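Local coordinates for protein 2-hydroxyethylphosphonate dioxygenase (Streptomyces viridochromogenes, PDB 4YAR) that uses non-heme iron and dioxygen to convert 2-hydroxyethylphosphonate into hydroxymethylphosphonate and formate during bialaphos biosynthesis, at residues 329-332 with 333-336; 283-287 with 288-292; 368-372 with 373-377. The protein carries 1 engineered substitution. All blocks are in the same frame, centred on the assembly; numbering follows the deposited sequence.

Interaction 1: residues 329-332 with 333-336. With NA (sodium ion), chain L.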
loop_
_atom_site.group_PDB
_atom_site.type_symbol
_atom_site.label_atom_id
_atom_site.label_comp_id
_atom_site.label_asym_id
_atom_site.label_seq_id
_atom_site.Cartn_x
_atom_site.Cartn_y
_atom_site.Cartn_z
ATOM N N ALA A 329 -3.679 -11.758 4.677
ATOM C CA ALA A 329 -2.589 -11.561 5.674
ATOM C C ALA A 329 -1.194 -11.404 5.092
ATOM O O ALA A 329 -0.346 -10.792 5.735
ATOM C CB ALA A 329 -2.602 -12.691 6.705
ATOM N N HIS A 330 -0.985 -11.821 3.842
ATOM C CA HIS A 330 0.280 -11.528 3.141
ATOM C C HIS A 330 0.346 -10.156 2.599
ATOM O O HIS A 330 1.409 -9.812 2.075
ATOM C CB HIS A 330 0.472 -12.477 1.947
ATOM C CG HIS A 330 0.351 -13.910 2.310
ATOM N ND1 HIS A 330 -0.896 -14.499 2.483
ATOM C CD2 HIS A 330 1.266 -14.897 2.489
ATOM C CE1 HIS A 330 -0.749 -15.742 2.851
ATOM N NE2 HIS A 330 0.552 -16.038 2.804
ATOM N N LEU A 331 -0.755 -9.372 2.712
ATOM C CA LEU A 331 -0.779 -8.034 2.164
ATOM C C LEU A 331 -1.384 -7.157 3.265
ATOM O O LEU A 331 -2.485 -6.581 3.090
ATOM C CB LEU A 331 -1.617 -7.949 0.865
ATOM C CG LEU A 331 -0.983 -8.676 -0.330
ATOM C CD1 LEU A 331 -1.975 -8.906 -1.461
ATOM C CD2 LEU A 331 0.275 -7.957 -0.792
ATOM N N PRO A 332 -0.645 -6.982 4.382
ATOM C CA PRO A 332 -1.176 -6.202 5.507
ATOM C C PRO A 332 -1.467 -4.743 5.269
ATOM O O PRO A 332 -2.201 -4.132 6.070
ATOM C CB PRO A 332 -0.084 -6.306 6.562
ATOM C CG PRO A 332 0.777 -7.438 6.128
ATOM C CD PRO A 332 0.690 -7.497 4.660
ATOM N N ASP A 333 -0.870 -4.137 4.269
ATOM C CA ASP A 333 -1.069 -2.701 4.025
ATOM C C ASP A 333 -2.249 -2.372 3.060
ATOM O O ASP A 333 -2.468 -1.199 2.788
ATOM C CB ASP A 333 0.162 -2.105 3.429
ATOM C CG ASP A 333 1.416 -2.208 4.357
ATOM O OD1 ASP A 333 1.289 -2.364 5.561
ATOM O OD2 ASP A 333 2.537 -2.137 3.825
ATOM N N LEU A 334 -2.954 -3.397 2.576
ATOM C CA LEU A 334 -4.132 -3.288 1.679
ATOM C C LEU A 334 -5.438 -3.590 2.425
ATOM O O LEU A 334 -5.632 -4.682 2.975
ATOM C CB LEU A 334 -3.915 -4.240 0.505
ATOM C CG LEU A 334 -4.987 -4.359 -0.585
ATOM C CD1 LEU A 334 -5.256 -2.980 -1.164
ATOM C CD2 LEU A 334 -4.533 -5.319 -1.697
ATOM N N VAL A 335 -6.344 -2.616 2.522
ATOM C CA VAL A 335 -7.495 -2.838 3.362
ATOM C C VAL A 335 -8.687 -2.308 2.581
ATOM O O VAL A 335 -8.561 -1.305 1.800
ATOM C CB VAL A 335 -7.382 -2.077 4.728
ATOM C CG1 VAL A 335 -8.652 -2.160 5.484
ATOM C CG2 VAL A 335 -6.251 -2.632 5.619
ATOM N N GLY A 336 -9.835 -2.914 2.824
ATOM C CA GLY A 336 -11.134 -2.419 2.230
ATOM C C GLY A 336 -12.283 -2.652 3.125
ATOM O O GLY A 336 -12.424 -3.761 3.640
HETATM NA NA NA L . -2.052 -15.312 0.556
HETATM O O HOH W 1 -5.063 -7.408 2.484
HETATM O O HOH W 2 -1.695 -13.006 -0.657
HETATM O O HOH W 3 -2.630 -17.169 1.021
HETATM O O HOH W 4 -1.889 -13.885 0.490
HETATM O O HOH W 5 -3.084 -14.102 2.616
#

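Interaction 2: residues 283-287 with 288-292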
loop_
_atom_site.group_PDB
_atom_site.type_symbol
_atom_site.label_atom_id
_atom_site.label_comp_id
_atom_site.label_asym_id
_atom_site.label_seq_id
_atom_site.Cartn_x
_atom_site.Cartn_y
_atom_site.Cartn_z
ATOM N N LEU A 283 23.689 -12.554 18.380
ATOM C CA LEU A 283 24.291 -12.243 17.053
ATOM C C LEU A 283 23.891 -10.936 16.401
ATOM O O LEU A 283 24.495 -10.487 15.390
ATOM C CB LEU A 283 23.966 -13.383 16.093
ATOM C CG LEU A 283 24.563 -14.773 16.396
ATOM C CD1 LEU A 283 25.123 -15.283 15.067
ATOM C CD2 LEU A 283 25.706 -14.794 17.384
ATOM N N GLY A 284 22.881 -10.280 16.977
ATOM C CA GLY A 284 22.501 -8.963 16.486
ATOM C C GLY A 284 21.504 -9.015 15.330
ATOM O O GLY A 284 21.671 -8.288 14.341
ATOM N N PHE A 285 20.481 -9.856 15.418
ATOM C CA PHE A 285 19.405 -9.851 14.448
ATOM C C PHE A 285 18.027 -9.963 15.097
ATOM O O PHE A 285 17.917 -10.304 16.273
ATOM C CB PHE A 285 19.609 -10.940 13.336
ATOM C CG PHE A 285 19.498 -12.340 13.802
ATOM C CD1 PHE A 285 18.262 -12.947 13.960
ATOM C CD2 PHE A 285 20.651 -13.126 13.970
ATOM C CE1 PHE A 285 18.170 -14.261 14.379
ATOM C CE2 PHE A 285 20.541 -14.437 14.367
ATOM C CZ PHE A 285 19.329 -15.002 14.588
ATOM N N ASP A 286 16.999 -9.670 14.311
ATOM C CA ASP A 286 15.604 -9.710 14.778
ATOM C C ASP A 286 14.965 -11.060 14.432
ATOM O O ASP A 286 14.742 -11.414 13.276
ATOM C CB ASP A 286 14.858 -8.570 14.123
ATOM C CG ASP A 286 13.437 -8.414 14.655
ATOM O OD1 ASP A 286 12.830 -9.306 15.305
ATOM O OD2 ASP A 286 12.925 -7.310 14.444
ATOM N N TYR A 287 14.713 -11.853 15.478
ATOM C CA TYR A 287 14.181 -13.156 15.307
ATOM C C TYR A 287 12.811 -13.187 14.639
ATOM O O TYR A 287 12.446 -14.187 14.046
ATOM C CB TYR A 287 14.094 -13.893 16.709
ATOM C CG TYR A 287 12.922 -13.389 17.554
ATOM C CD1 TYR A 287 12.986 -12.158 18.250
ATOM C CD2 TYR A 287 11.696 -14.065 17.553
ATOM C CE1 TYR A 287 11.901 -11.703 18.980
ATOM C CE2 TYR A 287 10.572 -13.564 18.262
ATOM C CZ TYR A 287 10.691 -12.428 18.985
ATOM O OH TYR A 287 9.576 -11.907 19.625
ATOM N N ARG A 288 12.067 -12.088 14.707
ATOM C CA ARG A 288 10.692 -12.109 14.201
ATOM C C ARG A 288 10.543 -12.479 12.701
ATOM O O ARG A 288 9.565 -13.118 12.284
ATOM C CB ARG A 288 9.961 -10.818 14.601
ATOM C CG ARG A 288 9.859 -10.622 16.055
ATOM C CD ARG A 288 9.306 -9.272 16.477
ATOM N NE ARG A 288 10.158 -8.219 16.047
ATOM C CZ ARG A 288 9.921 -6.941 16.163
ATOM N NH1 ARG A 288 10.819 -6.108 15.694
ATOM N NH2 ARG A 288 8.811 -6.469 16.737
ATOM N N VAL A 289 11.517 -12.044 11.867
ATOM C CA VAL A 289 11.501 -12.338 10.494
ATOM C C VAL A 289 11.795 -13.782 10.152
ATOM O O VAL A 289 11.633 -14.168 8.992
ATOM C CB VAL A 289 12.317 -11.309 9.657
ATOM C CG1 VAL A 289 11.995 -9.889 10.085
ATOM C CG2 VAL A 289 13.808 -11.530 9.801
ATOM N N LEU A 290 12.167 -14.614 11.155
ATOM C CA LEU A 290 12.330 -16.052 10.967
ATOM C C LEU A 290 11.065 -16.870 11.308
ATOM O O LEU A 290 10.991 -18.065 10.994
ATOM C CB LEU A 290 13.484 -16.607 11.821
ATOM C CG LEU A 290 14.829 -15.962 11.619
ATOM C CD1 LEU A 290 15.871 -16.481 12.593
ATOM C CD2 LEU A 290 15.323 -16.241 10.200
ATOM N N LEU A 291 10.049 -16.224 11.854
ATOM C CA LEU A 291 8.821 -16.936 12.201
ATOM C C LEU A 291 7.979 -17.138 10.909
ATOM O O LEU A 291 8.085 -16.333 9.925
ATOM C CB LEU A 291 8.074 -16.155 13.285
ATOM C CG LEU A 291 8.827 -15.866 14.606
ATOM C CD1 LEU A 291 7.949 -15.115 15.590
ATOM C CD2 LEU A 291 9.372 -17.088 15.291
ATOM N N PRO A 292 7.158 -18.169 10.894
ATOM C CA PRO A 292 6.305 -18.513 9.765
ATOM C C PRO A 292 5.193 -17.509 9.473
ATOM O O PRO A 292 4.568 -16.991 10.390
ATOM C CB PRO A 292 5.708 -19.884 10.165
ATOM C CG PRO A 292 5.919 -20.015 11.594
ATOM C CD PRO A 292 7.093 -19.175 11.960
#

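Interaction 3: residues 368-372 with 373-377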
loop_
_atom_site.group_PDB
_atom_site.type_symbol
_atom_site.label_atom_id
_atom_site.label_comp_id
_atom_site.label_asym_id
_atom_site.label_seq_id
_atom_site.Cartn_x
_atom_site.Cartn_y
_atom_site.Cartn_z
ATOM N N GLU A 368 -15.597 15.871 6.883
ATOM C CA GLU A 368 -14.898 16.921 7.649
ATOM C C GLU A 368 -13.484 16.527 8.010
ATOM O O GLU A 368 -13.280 15.356 8.327
ATOM C CB GLU A 368 -15.630 17.167 8.939
ATOM C CG GLU A 368 -17.039 17.599 8.697
ATOM C CD GLU A 368 -17.700 17.928 9.981
ATOM O OE1 GLU A 368 -17.202 17.434 11.073
ATOM O OE2 GLU A 368 -18.746 18.634 9.864
ATOM N N TRP A 369 -12.596 17.508 8.041
ATOM C CA TRP A 369 -11.204 17.270 8.477
ATOM C C TRP A 369 -10.607 18.495 9.200
ATOM O O TRP A 369 -11.134 19.621 9.098
ATOM C CB TRP A 369 -10.330 16.793 7.321
ATOM C CG TRP A 369 -10.022 17.766 6.253
ATOM C CD1 TRP A 369 -8.822 18.450 6.072
ATOM C CD2 TRP A 369 -10.806 18.063 5.113
ATOM N NE1 TRP A 369 -8.870 19.204 4.962
ATOM C CE2 TRP A 369 -10.074 18.982 4.337
ATOM C CE3 TRP A 369 -12.060 17.631 4.657
ATOM C CZ2 TRP A 369 -10.560 19.512 3.157
ATOM C CZ3 TRP A 369 -12.560 18.189 3.527
ATOM C CH2 TRP A 369 -11.784 19.123 2.760
ATOM N N ASP A 370 -9.465 18.257 9.838
ATOM C CA ASP A 370 -8.742 19.304 10.544
ATOM C C ASP A 370 -7.396 19.441 9.817
ATOM O O ASP A 370 -6.601 18.491 9.684
ATOM C CB ASP A 370 -8.710 18.963 12.032
ATOM C CG ASP A 370 -10.094 18.988 12.634
ATOM O OD1 ASP A 370 -10.708 20.082 12.672
ATOM O OD2 ASP A 370 -10.594 17.922 13.042
ATOM N N GLY A 371 -7.229 20.579 9.174
ATOM C CA GLY A 371 -6.038 20.793 8.359
ATOM C C GLY A 371 -5.262 22.013 8.772
ATOM O O GLY A 371 -5.631 22.674 9.736
ATOM N N PRO A 372 -4.256 22.370 7.977
ATOM C CA PRO A 372 -3.426 23.558 8.221
ATOM C C PRO A 372 -4.169 24.855 8.294
ATOM O O PRO A 372 -3.678 25.803 8.885
ATOM C CB PRO A 372 -2.503 23.601 7.009
ATOM C CG PRO A 372 -2.468 22.189 6.482
ATOM C CD PRO A 372 -3.781 21.587 6.815
ATOM N N ASP A 373 -5.340 24.926 7.694
ATOM C CA ASP A 373 -6.146 26.129 7.784
ATOM C C ASP A 373 -7.311 26.011 8.755
ATOM O O ASP A 373 -8.264 26.781 8.646
ATOM C CB ASP A 373 -6.644 26.491 6.382
ATOM C CG ASP A 373 -5.484 26.589 5.342
ATOM O OD1 ASP A 373 -4.552 27.376 5.554
ATOM O OD2 ASP A 373 -5.479 25.840 4.339
ATOM N N GLY A 374 -7.278 25.024 9.674
ATOM C CA GLY A 374 -8.370 24.762 10.602
ATOM C C GLY A 374 -9.432 23.810 10.009
ATOM O O GLY A 374 -9.125 23.052 9.108
ATOM N N PRO A 375 -10.630 23.802 10.562
ATOM C CA PRO A 375 -11.671 22.835 10.157
ATOM C C PRO A 375 -12.056 23.082 8.748
ATOM O O PRO A 375 -12.151 24.248 8.342
ATOM C CB PRO A 375 -12.834 23.147 11.077
ATOM C CG PRO A 375 -12.211 23.810 12.234
ATOM C CD PRO A 375 -11.073 24.603 11.716
ATOM N N ALA A 376 -12.283 21.991 7.995
ATOM C CA ALA A 376 -12.603 22.093 6.589
ATOM C C ALA A 376 -13.611 20.983 6.309
ATOM O O ALA A 376 -13.719 20.015 7.087
ATOM C CB ALA A 376 -11.339 21.971 5.758
ATOM N N SER A 377 -14.394 21.150 5.269
ATOM C CA SER A 377 -15.447 20.190 4.914
ATOM C C SER A 377 -15.725 20.224 3.444
ATOM O O SER A 377 -15.412 21.213 2.743
ATOM C CB SER A 377 -16.719 20.448 5.715
ATOM O OG SER A 377 -17.284 21.642 5.247
#

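Interaction 1: residues 329-332 with 333-336
Leu331 and Leu334 meet across a tight turn through one backbone hydrogen bond, from Leu334 N to Leu331 O at 3.3 Å. Water 1 reinforces this closure: it lies 2.8 Å from Leu331 O and 2.8 Å from Leu334 O, within hydrogen-bonding distance of both carbonyls and bridging them, though it cannot serve all its acceptors at once.

The apolar part of the contact is slight. The two leucine side chains run alongside each other, touching loosely where their CB atoms come to 4.4 Å and again at the far ends, where Leu331 CD1 and Leu334 CD2 are also 4.4 Å apart. Leu331 touches Pro132 as well, and Leu334 touches Ala199.

Residues 331-334 form a type I beta turn, with Pro332 and Asp333 at its two central positions, and it delivers the chain into strand 335-343 of the large antiparallel sheet. The ring of Pro332 ties back its own backbone N, which suits the first of those positions. Strand pairing starts directly after the turn, where Val335 bonds to Gly406 and Gly336 to Met325.

Other polar bonds tie the turn and the residues before it to the rest of the chain. Both carboxylate oxygens of Asp333 are used, OD1 by the backbone N of Tyr413 and OD2 by the side-chain amide of Asn202. Ahead of the turn, His330 ND1 binds a sodium ion at 2.4 Å, with Gln296 OE1 as a further ligand; the ion lies well off the imidazole plane, and its water shell is doubtful. The other ring nitrogen, NE2, is hydrogen-bonded to Asp294 O, which probably helps to hold the ring's orientation.

Interaction 2: residues 283-287 with 288-292
Within the second cro/C1-type helix-turn-helix region of the chain, a short 3-10 turn follows helix 270-283, and an aspartate-arginine pair clasps its start. Asp286 holds Arg288, two residues on, through both side chain and backbone. The guanidinium comes side-on, NE bonding to OD1 at 3.0 Å and NH1 to OD2 at 2.7 Å, the latter nearly straight at 170°. Each oxygen offers its syn lone pair, and the two flat groups are almost coplanar, 21° apart. Asp286 OD1 also accepts the backbone N of Arg288 at 2.9 Å, this time from above the carboxylate plane. One oxygen thus grips both the main chain and the side chain of the same arginine. The bend at chi3 of Arg288 (-63°) folds its end back toward the carboxylate.

Tyr287 contributes a broad surface instead of a polar tip. Its ring lies over the start of the arginine chain, with Arg288 CG 3.7 Å from the ring centroid in a CH-pi contact, over the face and offset toward the rim. Tyr287 O accepts Leu290 N at 2.9 Å, the bond of the 3-10 turn. Leu291 CD1 reaches Tyr287 CE2 at 4.1 Å, while Leu290 CD1 touches Phe285 CE1 at 3.7 Å.

The chain arrives here from helix 270-283, which gives way at Gly284, where phi is positive. Phe285 and Leu290 pack on helix 231-241, with Phe238 meeting the phenylalanine ring, and Tyr287 and Leu291 lean on Leu273 of helix 270-283. The salt bridge has further partners: Asp286 OD2 also bonds Asn421 and Arg288 NH2 bonds Thr420, at the end of helix 413-420.

Interaction 3: residues 368-372 with 373-377
Trp369 lays its indole across Ala376, its partner on the neighbouring strand of a beta hairpin. From CB the side chain leaves with CG between the backbone N and the carbonyl carbon (chi1 69°), a setting that brings the ring over the adjacent strand. CD2, at the ring fusion, stands 4.0 Å from Ala376 CB. NE1 passes the same methyl group at 3.8 Å, and CE2 makes the nearest approach to it at 3.5 Å. Farther out, CZ2 still borders Ala376 CB, whereas CE3 lies over the alanine carbonyl and CZ3 comes to 3.8 Å from Ser377 C. CH2, at the far end, borders Ser377 N and C. The methyl group therefore sits under one face of the six-membered ring, 25° off its normal, as a CH-pi contact displaced toward the rim, and Ser377 N lies beneath the same face.

The backbone sets this pairing. Trp369 and Ala376 form an antiparallel hydrogen-bonded pair, with N to O distances of 2.9 Å from Trp369 N to Ala376 O and 2.9 Å from Ala376 N to Trp369 O. Gly371 and Gly374 make the next such pair and close a type I turn through Pro372 and Asp373. Gly374 follows with positive phi, a conformation glycine adopts readily. On the opposite face of the hairpin, Glu368 CG meets Ser377 CB, and Asp370 OD1 brushes Pro375; both acids form salt bridges with Arg395.

Through Arg395 the hairpin is joined to strand 394-397, which flanks strand 365-371 in a small three-stranded sheet with 374-380 at an edge. Trp369 reaches out of this sheet to Val73 and His75 of strand 73-76.

All three are local contacts at the protein surface, each with one buried residue among those that touch, yet each belongs to a different kind of turn. Interaction 1, about 8 Å from the chain centre, leads into the large sheet and relies on a backbone bond and a bridging water, with a sodium site just before it. Interactions 2 and 3 lie about 24 and 25 Å from the chain centre, and about 42 Å apart centre to centre. Interaction 2 follows a helix with a charged clasp, while interaction 3 sets an aromatic face over a methyl group between its strands, its charges pairing with Arg395 of strand 394-397. None touches another.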